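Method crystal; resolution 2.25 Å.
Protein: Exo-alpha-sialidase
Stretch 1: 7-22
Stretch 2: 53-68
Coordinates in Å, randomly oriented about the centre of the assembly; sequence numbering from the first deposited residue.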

ATOM      1  N   ILE A   7      13.834   9.051 -16.742  1.00 56.02           N
ATOM      2  CA  ILE A   7      14.305   7.772 -16.142  1.00 55.89           C
ATOM      3  C   ILE A   7      13.725   7.493 -14.761  1.00 55.84           C
ATOM      4  O   ILE A   7      13.854   8.300 -13.833  1.00 56.07           O
ATOM      5  N   GLU A   8      13.073   6.341 -14.639  1.00 55.23           N
ATOM      6  CA  GLU A   8      12.561   5.844 -13.364  1.00 54.65           C
ATOM      7  C   GLU A   8      12.573   4.325 -13.460  1.00 53.83           C
ATOM      8  O   GLU A   8      12.438   3.770 -14.556  1.00 53.75           O
ATOM      9  CB  GLU A   8      11.154   6.383 -13.087  1.00 54.66           C
ATOM     10  CG  GLU A   8      10.775   6.459 -11.612  1.00 55.05           C
ATOM     11  CD  GLU A   8       9.392   7.071 -11.376  1.00 55.25           C
ATOM     12  OE1 GLU A   8       8.613   7.208 -12.351  1.00 57.53           O
ATOM     13  OE2 GLU A   8       9.080   7.414 -10.209  1.00 54.93           O
ATOM     14  N   THR A   9      12.757   3.660 -12.322  1.00 52.99           N
ATOM     15  CA  THR A   9      12.965   2.210 -12.288  1.00 52.10           C
ATOM     16  C   THR A   9      12.043   1.548 -11.265  1.00 51.16           C
ATOM     17  O   THR A   9      11.874   2.046 -10.153  1.00 51.04           O
ATOM     18  CB  THR A   9      14.445   1.864 -11.959  1.00 52.38           C
ATOM     19  OG1 THR A   9      15.323   2.651 -12.780  1.00 53.60           O
ATOM     20  CG2 THR A   9      14.737   0.393 -12.202  1.00 52.29           C
ATOM     21  N   ALA A  10      11.455   0.423 -11.651  1.00 50.07           N
ATOM     22  CA  ALA A  10      10.555  -0.323 -10.779  1.00 49.32           C
ATOM     23  C   ALA A  10      11.327  -1.320  -9.922  1.00 48.78           C
ATOM     24  O   ALA A  10      12.082  -2.144 -10.445  1.00 48.67           O
ATOM     25  CB  ALA A  10       9.494  -1.039 -11.606  1.00 48.97           C
ATOM     26  N   ILE A  11      11.146  -1.238  -8.605  1.00 48.28           N
ATOM     27  CA  ILE A  11      11.715  -2.235  -7.701  1.00 47.67           C
ATOM     28  C   ILE A  11      10.972  -3.560  -7.910  1.00 47.68           C
ATOM     29  O   ILE A  11       9.739  -3.596  -7.847  1.00 47.42           O
ATOM     30  CB  ILE A  11      11.651  -1.795  -6.209  1.00 47.67           C
ATOM     31  CG1 ILE A  11      12.432  -0.490  -5.992  1.00 47.38           C
ATOM     32  CG2 ILE A  11      12.186  -2.908  -5.291  1.00 47.57           C
ATOM     33  CD1 ILE A  11      12.069   0.260  -4.714  1.00 46.90           C
ATOM     34  N   PRO A  12      11.718  -4.646  -8.186  1.00 47.60           N
ATOM     35  CA  PRO A  12      11.073  -5.941  -8.338  1.00 48.01           C
ATOM     36  C   PRO A  12      10.291  -6.295  -7.074  1.00 48.47           C
ATOM     37  O   PRO A  12      10.821  -6.191  -5.961  1.00 48.53           O
ATOM     38  CB  PRO A  12      12.249  -6.902  -8.533  1.00 48.03           C
ATOM     39  CG  PRO A  12      13.364  -6.047  -9.029  1.00 47.70           C
ATOM     40  CD  PRO A  12      13.178  -4.731  -8.364  1.00 47.48           C
ATOM     41  N   GLN A  13       9.027  -6.669  -7.267  1.00 48.63           N
ATOM     42  CA  GLN A  13       8.129  -7.055  -6.190  1.00 48.77           C
ATOM     43  C   GLN A  13       8.566  -8.367  -5.543  1.00 48.97           C
ATOM     44  O   GLN A  13       8.246  -8.625  -4.382  1.00 48.61           O
ATOM     45  CB  GLN A  13       6.691  -7.178  -6.712  1.00 48.72           C
ATOM     46  CG  GLN A  13       6.009  -5.846  -7.022  1.00 48.82           C
ATOM     47  CD  GLN A  13       4.570  -6.013  -7.485  1.00 48.51           C
ATOM     48  OE1 GLN A  13       4.274  -6.860  -8.317  1.00 49.08           O
ATOM     49  NE2 GLN A  13       3.672  -5.197  -6.948  1.00 48.05           N
ATOM     50  N   SER A  14       9.299  -9.184  -6.299  1.00 49.32           N
ATOM     51  CA  SER A  14       9.846 -10.442  -5.783  1.00 49.75           C
ATOM     52  C   SER A  14      10.895 -10.186  -4.699  1.00 49.98           C
ATOM     53  O   SER A  14      11.172 -11.064  -3.884  1.00 50.51           O
ATOM     54  CB  SER A  14      10.443 -11.286  -6.911  1.00 49.51           C
ATOM     55  OG  SER A  14      11.694 -10.772  -7.321  1.00 49.81           O
ATOM     56  N   GLU A  15      11.470  -8.984  -4.697  1.00 50.02           N
ATOM     57  CA  GLU A  15      12.411  -8.559  -3.663  1.00 50.09           C
ATOM     58  C   GLU A  15      11.691  -7.961  -2.455  1.00 49.79           C
ATOM     59  O   GLU A  15      12.308  -7.598  -1.445  1.00 49.88           O
ATOM     60  CB  GLU A  15      13.412  -7.560  -4.237  1.00 50.23           C
ATOM     61  CG  GLU A  15      14.627  -8.223  -4.855  1.00 51.89           C
ATOM     62  CD  GLU A  15      15.357  -7.324  -5.821  1.00 54.11           C
ATOM     63  OE1 GLU A  15      15.464  -6.113  -5.536  1.00 54.47           O
ATOM     64  OE2 GLU A  15      15.820  -7.830  -6.871  1.00 55.26           O
ATOM     65  N   MET A  16      10.376  -7.866  -2.566  1.00 49.51           N
ATOM     66  CA  MET A  16       9.559  -7.343  -1.488  1.00 49.01           C
ATOM     67  C   MET A  16       8.937  -8.481  -0.701  1.00 48.65           C
ATOM     68  O   MET A  16       8.840  -9.607  -1.189  1.00 48.33           O
ATOM     69  CB  MET A  16       8.459  -6.424  -2.035  1.00 49.07           C
ATOM     70  CG  MET A  16       8.960  -5.319  -2.960  1.00 48.31           C
ATOM     71  SD  MET A  16       7.573  -4.389  -3.609  1.00 48.72           S
ATOM     72  CE  MET A  16       8.428  -3.172  -4.616  1.00 47.76           C
ATOM     73  N   THR A  17       8.558  -8.165   0.535  1.00 48.41           N
ATOM     74  CA  THR A  17       7.764  -9.032   1.389  1.00 48.37           C
ATOM     75  C   THR A  17       6.727  -8.124   2.010  1.00 48.00           C
ATOM     76  O   THR A  17       7.011  -6.953   2.285  1.00 47.72           O
ATOM     77  CB  THR A  17       8.592  -9.682   2.517  1.00 48.46           C
ATOM     78  OG1 THR A  17       9.415  -8.689   3.132  1.00 49.82           O
ATOM     79  CG2 THR A  17       9.482 -10.784   1.974  1.00 49.18           C
ATOM     80  N   ALA A  18       5.529  -8.657   2.227  1.00 47.59           N
ATOM     81  CA  ALA A  18       4.418  -7.848   2.695  1.00 47.51           C
ATOM     82  C   ALA A  18       3.829  -8.354   4.006  1.00 47.46           C
ATOM     83  O   ALA A  18       3.913  -9.545   4.330  1.00 47.66           O
ATOM     84  CB  ALA A  18       3.340  -7.752   1.619  1.00 47.18           C
ATOM     85  N   SER A  19       3.212  -7.429   4.733  1.00 47.18           N
ATOM     86  CA  SER A  19       2.641  -7.690   6.038  1.00 47.11           C
ATOM     87  C   SER A  19       1.468  -6.743   6.231  1.00 46.54           C
ATOM     88  O   SER A  19       1.511  -5.618   5.753  1.00 46.77           O
ATOM     89  CB  SER A  19       3.703  -7.429   7.114  1.00 47.44           C
ATOM     90  OG  SER A  19       3.280  -7.914   8.371  1.00 48.46           O
ATOM     91  N   ALA A  20       0.422  -7.192   6.921  1.00 46.06           N
ATOM     92  CA  ALA A  20      -0.700  -6.315   7.261  1.00 45.57           C
ATOM     93  C   ALA A  20      -1.261  -6.581   8.662  1.00 45.66           C
ATOM     94  O   ALA A  20      -1.145  -7.683   9.187  1.00 45.65           O
ATOM     95  CB  ALA A  20      -1.789  -6.428   6.225  1.00 45.13           C
ATOM     96  N   THR A  21      -1.876  -5.559   9.249  1.00 45.63           N
ATOM     97  CA  THR A  21      -2.415  -5.633  10.601  1.00 45.70           C
ATOM     98  C   THR A  21      -3.783  -6.324  10.593  1.00 45.95           C
ATOM     99  O   THR A  21      -4.266  -6.790  11.636  1.00 45.58           O
ATOM    100  CB  THR A  21      -2.555  -4.225  11.219  1.00 45.70           C
ATOM    101  OG1 THR A  21      -3.362  -3.403  10.362  1.00 45.56           O
ATOM    102  CG2 THR A  21      -1.193  -3.578  11.403  1.00 45.25           C
ATOM    103  N   SER A  22      -4.396  -6.360   9.406  1.00 45.91           N
ATOM    104  CA  SER A  22      -5.658  -7.058   9.161  1.00 45.79           C
ATOM    105  C   SER A  22      -5.667  -7.613   7.747  1.00 46.03           C
ATOM    106  O   SER A  22      -5.342  -6.900   6.785  1.00 46.02           O
ATOM    107  CB  SER A  22      -6.847  -6.127   9.337  1.00 45.56           C
ATOM    108  OG  SER A  22      -8.059  -6.837   9.136  1.00 45.29           O
ATOM    109  N   GLN A  53      -6.225   0.511   9.603  1.00 47.52           N
ATOM    110  CA  GLN A  53      -5.425  -0.698   9.440  1.00 46.95           C
ATOM    111  C   GLN A  53      -4.381  -0.352   8.390  1.00 46.82           C
ATOM    112  O   GLN A  53      -4.560   0.613   7.642  1.00 47.09           O
ATOM    113  CB  GLN A  53      -6.283  -1.892   8.988  1.00 46.53           C
ATOM    114  CG  GLN A  53      -7.388  -2.310   9.967  1.00 46.23           C
ATOM    115  CD  GLN A  53      -6.861  -2.906  11.276  1.00 46.35           C
ATOM    116  OE1 GLN A  53      -5.818  -3.570  11.304  1.00 46.07           O
ATOM    117  NE2 GLN A  53      -7.590  -2.672  12.360  1.00 45.28           N
ATOM    118  N   SER A  54      -3.301  -1.127   8.324  1.00 46.56           N
ATOM    119  CA  SER A  54      -2.174  -0.774   7.472  1.00 46.48           C
ATOM    120  C   SER A  54      -1.558  -1.970   6.764  1.00 46.26           C
ATOM    121  O   SER A  54      -1.761  -3.110   7.173  1.00 46.06           O
ATOM    122  CB  SER A  54      -1.100  -0.063   8.297  1.00 46.61           C
ATOM    123  OG  SER A  54      -0.545  -0.945   9.253  1.00 47.04           O
ATOM    124  N   LEU A  55      -0.818  -1.684   5.695  1.00 46.12           N
ATOM    125  CA  LEU A  55      -0.053  -2.682   4.961  1.00 45.99           C
ATOM    126  C   LEU A  55       1.390  -2.210   4.934  1.00 46.54           C
ATOM    127  O   LEU A  55       1.674  -1.096   4.492  1.00 46.60           O
ATOM    128  CB  LEU A  55      -0.590  -2.844   3.534  1.00 45.67           C
ATOM    129  CG  LEU A  55       0.255  -3.584   2.482  1.00 45.68           C
ATOM    130  CD1 LEU A  55       0.206  -5.089   2.663  1.00 43.90           C
ATOM    131  CD2 LEU A  55      -0.174  -3.210   1.062  1.00 45.50           C
ATOM    132  N   SER A  56       2.297  -3.040   5.442  1.00 46.67           N
ATOM    133  CA  SER A  56       3.713  -2.714   5.413  1.00 46.91           C
ATOM    134  C   SER A  56       4.359  -3.555   4.344  1.00 47.33           C
ATOM    135  O   SER A  56       4.093  -4.756   4.242  1.00 47.32           O
ATOM    136  CB  SER A  56       4.387  -2.977   6.765  1.00 46.84           C
ATOM    137  OG  SER A  56       3.786  -2.213   7.790  1.00 45.87           O
ATOM    138  N   VAL A  57       5.190  -2.909   3.536  1.00 47.77           N
ATOM    139  CA  VAL A  57       5.929  -3.582   2.493  1.00 48.73           C
ATOM    140  C   VAL A  57       7.419  -3.313   2.695  1.00 49.47           C
ATOM    141  O   VAL A  57       7.882  -2.166   2.593  1.00 49.75           O
ATOM    142  CB  VAL A  57       5.476  -3.112   1.081  1.00 48.78           C
ATOM    143  CG1 VAL A  57       6.259  -3.838  -0.001  1.00 49.09           C
ATOM    144  CG2 VAL A  57       3.981  -3.335   0.895  1.00 48.52           C
ATOM    145  N   ASN A  58       8.155  -4.374   3.003  1.00 49.98           N
ATOM    146  CA  ASN A  58       9.604  -4.300   3.106  1.00 50.49           C
ATOM    147  C   ASN A  58      10.201  -4.382   1.719  1.00 50.86           C
ATOM    148  O   ASN A  58       9.765  -5.189   0.896  1.00 50.83           O
ATOM    149  CB  ASN A  58      10.147  -5.416   3.995  1.00 50.42           C
ATOM    150  CG  ASN A  58      11.610  -5.237   4.312  1.00 50.48           C
ATOM    151  OD1 ASN A  58      12.480  -5.633   3.535  1.00 49.06           O
ATOM    152  ND2 ASN A  58      11.893  -4.634   5.467  1.00 51.13           N
ATOM    153  N   LEU A  59      11.204  -3.545   1.469  1.00 51.66           N
ATOM    154  CA  LEU A  59      11.702  -3.327   0.113  1.00 52.10           C
ATOM    155  C   LEU A  59      12.899  -4.202  -0.245  1.00 52.95           C
ATOM    156  O   LEU A  59      13.304  -4.252  -1.415  1.00 53.25           O
ATOM    157  CB  LEU A  59      12.001  -1.841  -0.118  1.00 51.81           C
ATOM    158  CG  LEU A  59      10.861  -0.848   0.154  1.00 50.93           C
ATOM    159  CD1 LEU A  59      11.348   0.580   0.009  1.00 50.91           C
ATOM    160  CD2 LEU A  59       9.637  -1.089  -0.739  1.00 50.30           C
ATOM    161  N   GLY A  60      13.447  -4.900   0.751  1.00 53.54           N
ATOM    162  CA  GLY A  60      14.571  -5.819   0.530  1.00 54.35           C
ATOM    163  C   GLY A  60      15.921  -5.222   0.877  1.00 54.81           C
ATOM    164  O   GLY A  60      16.766  -5.887   1.472  1.00 55.08           O
ATOM    165  N   LYS A  61      16.125  -3.966   0.489  1.00 55.31           N
ATOM    166  CA  LYS A  61      17.343  -3.227   0.826  1.00 55.78           C
ATOM    167  C   LYS A  61      17.037  -1.739   0.974  1.00 55.53           C
ATOM    168  O   LYS A  61      15.878  -1.335   0.883  1.00 55.62           O
ATOM    169  CB  LYS A  61      18.455  -3.482  -0.201  1.00 55.62           C
ATOM    170  CG  LYS A  61      18.181  -2.997  -1.616  1.00 56.32           C
ATOM    171  CD  LYS A  61      19.339  -3.404  -2.546  1.00 57.01           C
ATOM    172  CE  LYS A  61      19.325  -2.647  -3.882  1.00 58.33           C
ATOM    173  NZ  LYS A  61      19.568  -1.176  -3.718  1.00 59.08           N
ATOM    174  N   ALA A  62      18.066  -0.933   1.232  1.00 55.42           N
ATOM    175  CA  ALA A  62      17.909   0.519   1.271  1.00 55.38           C
ATOM    176  C   ALA A  62      17.679   1.065  -0.143  1.00 55.19           C
ATOM    177  O   ALA A  62      18.488   0.856  -1.045  1.00 55.12           O
ATOM    178  CB  ALA A  62      19.118   1.171   1.916  1.00 55.42           C
ATOM    179  N   ARG A  63      16.552   1.743  -0.327  1.00 55.12           N
ATOM    180  CA  ARG A  63      16.160   2.270  -1.628  1.00 54.88           C
ATOM    181  C   ARG A  63      15.981   3.784  -1.566  1.00 54.67           C
ATOM    182  O   ARG A  63      15.803   4.346  -0.486  1.00 54.54           O
ATOM    183  CB  ARG A  63      14.844   1.625  -2.082  1.00 55.11           C
ATOM    184  CG  ARG A  63      14.797   0.109  -2.004  1.00 55.00           C
ATOM    185  CD  ARG A  63      15.474  -0.556  -3.186  1.00 55.41           C
ATOM    186  NE  ARG A  63      15.268  -2.000  -3.125  1.00 57.17           N
ATOM    187  CZ  ARG A  63      15.616  -2.874  -4.070  1.00 57.52           C
ATOM    188  NH1 ARG A  63      16.205  -2.477  -5.195  1.00 56.02           N
ATOM    189  NH2 ARG A  63      15.365  -4.165  -3.877  1.00 57.20           N
ATOM    190  N   LYS A  64      16.031   4.432  -2.728  1.00 54.44           N
ATOM    191  CA  LYS A  64      15.724   5.857  -2.855  1.00 54.29           C
ATOM    192  C   LYS A  64      14.452   6.014  -3.680  1.00 53.74           C
ATOM    193  O   LYS A  64      14.506   6.075  -4.916  1.00 54.11           O
ATOM    194  CB  LYS A  64      16.878   6.610  -3.523  1.00 54.12           C
ATOM    195  CG  LYS A  64      18.119   6.764  -2.671  1.00 54.98           C
ATOM    196  CD  LYS A  64      19.196   7.556  -3.419  1.00 55.13           C
ATOM    197  CE  LYS A  64      20.463   7.713  -2.583  1.00 57.41           C
ATOM    198  NZ  LYS A  64      20.199   8.343  -1.247  1.00 57.58           N
ATOM    199  N   VAL A  65      13.305   6.080  -3.009  1.00 52.78           N
ATOM    200  CA  VAL A  65      12.040   5.973  -3.725  1.00 51.77           C
ATOM    201  C   VAL A  65      11.504   7.330  -4.176  1.00 51.21           C
ATOM    202  O   VAL A  65      11.382   8.271  -3.388  1.00 50.90           O
ATOM    203  CB  VAL A  65      10.970   5.078  -2.973  1.00 51.93           C
ATOM    204  CG1 VAL A  65      11.650   4.067  -2.053  1.00 51.20           C
ATOM    205  CG2 VAL A  65       9.946   5.897  -2.205  1.00 51.45           C
ATOM    206  N   SER A  66      11.218   7.417  -5.472  1.00 50.49           N
ATOM    207  CA  SER A  66      10.700   8.642  -6.071  1.00 49.68           C
ATOM    208  C   SER A  66       9.183   8.610  -6.228  1.00 48.83           C
ATOM    209  O   SER A  66       8.554   9.659  -6.301  1.00 48.90           O
ATOM    210  CB  SER A  66      11.395   8.945  -7.408  1.00 49.75           C
ATOM    211  OG  SER A  66      11.620   7.769  -8.170  1.00 51.13           O
ATOM    212  N   SER A  67       8.594   7.416  -6.267  1.00 47.61           N
ATOM    213  CA  SER A  67       7.132   7.298  -6.369  1.00 46.70           C
ATOM    214  C   SER A  67       6.571   5.949  -5.935  1.00 45.93           C
ATOM    215  O   SER A  67       7.293   4.954  -5.839  1.00 45.46           O
ATOM    216  CB  SER A  67       6.631   7.638  -7.787  1.00 46.58           C
ATOM    217  OG  SER A  67       6.986   6.637  -8.719  1.00 46.14           O
ATOM    218  N   ILE A  68       5.265   5.943  -5.677  1.00 45.39           N
ATOM    219  CA  ILE A  68       4.526   4.738  -5.287  1.00 44.83           C
ATOM    220  C   ILE A  68       3.194   4.714  -6.046  1.00 44.66           C
ATOM    221  O   ILE A  68       2.467   5.710  -6.055  1.00 44.39           O
ATOM    222  CB  ILE A  68       4.282   4.692  -3.747  1.00 44.58           C
ATOM    223  CG1 ILE A  68       5.617   4.674  -2.987  1.00 44.13           C
ATOM    224  CG2 ILE A  68       3.443   3.478  -3.356  1.00 44.49           C
ATOM    225  CD1 ILE A  68       5.557   5.287  -1.610  1.00 42.70           C
TER

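The apolar part of this contact is small and lies along one face of a two-stranded antiparallel pairing, strand 17-20 against the strand that begins at Gln53, whose axes approach to 4.6 Å with 163° between their N-to-C directions. Ala18, Ala20, Leu55 and Val57 direct their side chains to this face. Leu55, with chi1 at 165° (t) and chi2 at 77° (p), brings its CD1 to 4.2 Å from Ala18 CB and 4.3 Å from Ala20 CB, so a single methyl group serves both alanines. Just before the strand, Met16 SD lies 3.9 Å from Val57 CG1, reached by a side chain whose chi2 and chi3 are both t.

The backbone ladder behind these contacts follows the usual antiparallel alternation. Thr17 and Asn58 form a hydrogen-bonded pair, with Thr17 N to Asn58 O at 3.2 Å and Asn58 N to Thr17 O at 2.9 Å; Ser19 and Ser56 form the next, with Ser19 N to Ser56 O at 2.9 Å and Ser56 N to Ser19 O at 2.7 Å. The alternating non-hydrogen-bonded pairs are closer, at 4.5 Å between Ala18 CA and Val57 CA and 4.3 Å between Ala20 CA and Leu55 CA, against 5.4 Å between Thr17 CA and Asn58 CA and 5.1 Å between Ser19 CA and Ser56 CA in the bonded pairs. CA-H...O contacts supplement the ladder: Ala18 CA is 3.5 Å from Ser56 O, and Met16 CA is 3.2 Å from Asn58 O with an angle of 134° at the hydrogen.

Past Ala20 the pairing continues with a side chain replacing a carbonyl. Thr21 N donates to Ser54 O at 3.2 Å, but Ser54 N donates to Thr21 OG1 at 3.1 Å and 166°. The same hydroxyl donates to Gln53 OE1, with Thr21 OG1 and Gln53 OE1 2.6 Å apart, so it acts as both acceptor and donor.

At the other end, the chain turns a corner at Gly60 and Lys61. Gly60 has phi 99° and psi -42°, angles at which a CB would be jammed against the preceding carbonyl oxygen; an ideal CB would also stand 2.7 Å from Glu15 O, a clash. Gly60 N is held by Asn58 OD1 at 3.0 Å.

Beyond the corner, Arg63 reaches back to the first stretch. Its NH2 forms a salt bridge with Glu15 OE1 at 2.6 Å, the N-H...O angle of 158° and the position of OE1 near the guanidinium plane both indicating good alignment. Ile11 covers one face of that group, its CG2 3.6 Å from Arg63 CZ. Arg63 NH2 also donates to Leu59 O at 3.2 Å, tying the guanidinium to its own stretch.

A separate polar contact lies at Glu8, whose extended side chain (chi1 and chi2 both t) places one carboxylate oxygen between two hydroxyls. Ser67 OG donates to Glu8 OE2 at 2.7 Å, and Ser66 OG donates to Glu8 OE2 at a longer 3.3 Å.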